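Local atomic coordinates of D-alanyl-D-alanine carboxypeptidase DacD (Escherichia coli, PDB entry 5FSR), a protein that removes the terminal D-alanine from peptidoglycan precursor peptides, acting as a penicillin-binding serine DD-carboxypeptidase of the bacterial cell wall. Residues 35-40 against 260-265. Sequence-based numbering, arbitrary orientation.
Sequences IHAGSW and MGADSA
Ser-39 and Met-260 form an antiparallel hydrogen-bonded pair, established by two backbone bonds: Ser-39 N to Met-260 O at 2.9 Å and Met-260 N to Ser-39 O at 2.9 Å. The first lies in the carbonyl plane, whereas in the second the donor is tilted 32° from it. Both side chains leave on one face of the sheet and start alongside each other, CB to CB at 4.2 Å, before their ends diverge. With OG anti to its carbonyl carbon (chi1 -60°), Ser-39 hydrogen-bonds the backbone O of Asn-55, just past the outermost strand 50-54; Asn-55 ND2 in turn bonds Gly-38 O. Met-260 runs away from residues 35-40, its chain bent near the end; its side chain and that of Ser-39 pack on helix 182-193.

Next to this pair the ladder is irregular: Gly-38 and Ser-39 both face Met-260, a classic beta bulge, and Gly-38 N adds a weak, bent bond to Gly-261 O at 3.3 Å. Ala-37 then sets its methyl near the carbonyl of Met-260, CB to O at 3.6 Å, and beside the methyl of Ala-262. The latter also lies against the backbone of His-36, with Ala-262 CB 4.0 Å from His-36 O.

A second irregularity, a G1 bulge opposite Phe-242, places Gly-261 at positive phi (80°), where Asn-243 OD1 accepts its N-H. Helix 265-282 follows, N-capped by Ser-264. Bulges toward 39-44 and 242-250 thus adjoin where central strand 253-262 turns a corner, in the five-stranded antiparallel sheet of the penicillin-binding, serine DD-peptidase fold.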
loop_
_atom_site.group_PDB
_atom_site.type_symbol
_atom_site.label_atom_id
_atom_site.label_comp_id
_atom_site.label_asym_id
_atom_site.label_seq_id
_atom_site.Cartn_x
_atom_site.Cartn_y
_atom_site.Cartn_z
ATOM N N ILE A 35 5.013 -19.873 -4.813
ATOM C CA ILE A 35 3.944 -19.083 -4.168
ATOM C C ILE A 35 2.605 -19.629 -4.612
ATOM O O ILE A 35 2.297 -19.622 -5.812
ATOM C CB ILE A 35 4.057 -17.589 -4.526
ATOM C CG1 ILE A 35 5.421 -17.028 -4.074
ATOM C CG2 ILE A 35 2.924 -16.776 -3.902
ATOM C CD1 ILE A 35 5.670 -17.014 -2.575
ATOM N N HIS A 36 1.824 -20.107 -3.641
ATOM C CA HIS A 36 0.476 -20.613 -3.898
ATOM C C HIS A 36 -0.526 -19.461 -3.874
ATOM O O HIS A 36 -1.106 -19.147 -2.830
ATOM C CB HIS A 36 0.084 -21.677 -2.867
ATOM C CG HIS A 36 1.091 -22.764 -2.724
ATOM N ND1 HIS A 36 1.317 -23.707 -3.705
ATOM C CD2 HIS A 36 1.949 -23.053 -1.718
ATOM C CE1 HIS A 36 2.263 -24.538 -3.305
ATOM N NE2 HIS A 36 2.664 -24.163 -2.104
ATOM N N ALA A 37 -0.700 -18.813 -5.025
ATOM C CA ALA A 37 -1.745 -17.762 -5.217
ATOM C C ALA A 37 -1.881 -17.391 -6.688
ATOM O O ALA A 37 -1.072 -17.769 -7.515
ATOM C CB ALA A 37 -1.441 -16.520 -4.395
ATOM N N GLY A 38 -2.931 -16.660 -7.014
ATOM C CA GLY A 38 -3.115 -16.161 -8.364
ATOM C C GLY A 38 -1.993 -15.216 -8.803
ATOM O O GLY A 38 -1.484 -15.346 -9.888
ATOM N N SER A 39 -1.623 -14.277 -7.943
ATOM C CA SER A 39 -0.708 -13.192 -8.252
ATOM C C SER A 39 0.014 -12.739 -7.011
ATOM O O SER A 39 -0.493 -12.930 -5.898
ATOM C CB SER A 39 -1.479 -12.016 -8.815
ATOM O OG SER A 39 -2.133 -12.423 -9.993
ATOM N N TRP A 40 1.216 -12.167 -7.197
ATOM C CA TRP A 40 2.012 -11.629 -6.077
ATOM C C TRP A 40 3.104 -10.627 -6.485
ATOM O O TRP A 40 3.618 -10.650 -7.601
ATOM C CB TRP A 40 2.582 -12.734 -5.192
ATOM C CG TRP A 40 3.619 -13.623 -5.865
ATOM C CD1 TRP A 40 4.969 -13.537 -5.725
ATOM C CD2 TRP A 40 3.377 -14.714 -6.778
ATOM N NE1 TRP A 40 5.582 -14.507 -6.479
ATOM C CE2 TRP A 40 4.634 -15.241 -7.134
ATOM C CE3 TRP A 40 2.220 -15.293 -7.328
ATOM C CZ2 TRP A 40 4.773 -16.325 -8.009
ATOM C CZ3 TRP A 40 2.353 -16.383 -8.208
ATOM C CH2 TRP A 40 3.625 -16.884 -8.540
ATOM N N MET A 260 -2.601 -12.157 -3.990
ATOM C CA MET A 260 -3.948 -12.156 -4.561
ATOM C C MET A 260 -4.358 -13.520 -5.120
ATOM O O MET A 260 -3.618 -14.143 -5.889
ATOM C CB MET A 260 -4.046 -11.131 -5.671
ATOM C CG MET A 260 -3.842 -9.712 -5.186
ATOM S SD MET A 260 -4.312 -8.506 -6.433
ATOM C CE MET A 260 -5.999 -8.225 -5.888
ATOM N N GLY A 261 -5.552 -13.970 -4.737
ATOM C CA GLY A 261 -6.085 -15.243 -5.196
ATOM C C GLY A 261 -5.550 -16.464 -4.481
ATOM O O GLY A 261 -5.510 -17.535 -5.078
ATOM N N ALA A 262 -5.154 -16.330 -3.214
ATOM C CA ALA A 262 -4.745 -17.492 -2.405
ATOM C C ALA A 262 -5.968 -18.368 -2.101
ATOM O O ALA A 262 -7.085 -17.840 -2.047
ATOM C CB ALA A 262 -4.057 -17.045 -1.117
ATOM N N ASP A 263 -5.741 -19.686 -1.939
ATOM C CA ASP A 263 -6.808 -20.715 -1.697
ATOM C C ASP A 263 -7.801 -20.388 -0.565
ATOM O O ASP A 263 -8.990 -20.737 -0.613
ATOM C CB ASP A 263 -6.182 -22.062 -1.282
ATOM C CG ASP A 263 -5.514 -22.811 -2.431
ATOM O OD1 ASP A 263 -4.946 -22.163 -3.344
ATOM O OD2 ASP A 263 -5.538 -24.067 -2.394
ATOM N N SER A 264 -7.252 -19.788 0.479
ATOM C CA SER A 264 -7.853 -19.759 1.782
ATOM C C SER A 264 -7.220 -18.624 2.536
ATOM O O SER A 264 -6.099 -18.191 2.202
ATOM C CB SER A 264 -7.526 -21.052 2.520
ATOM O OG SER A 264 -6.220 -20.973 3.085
ATOM N N ALA A 265 -7.916 -18.174 3.570
ATOM C CA ALA A 265 -7.449 -17.081 4.410
ATOM C C ALA A 265 -6.131 -17.429 5.093
ATOM O O ALA A 265 -5.304 -16.549 5.315
ATOM C CB ALA A 265 -8.506 -16.714 5.450
#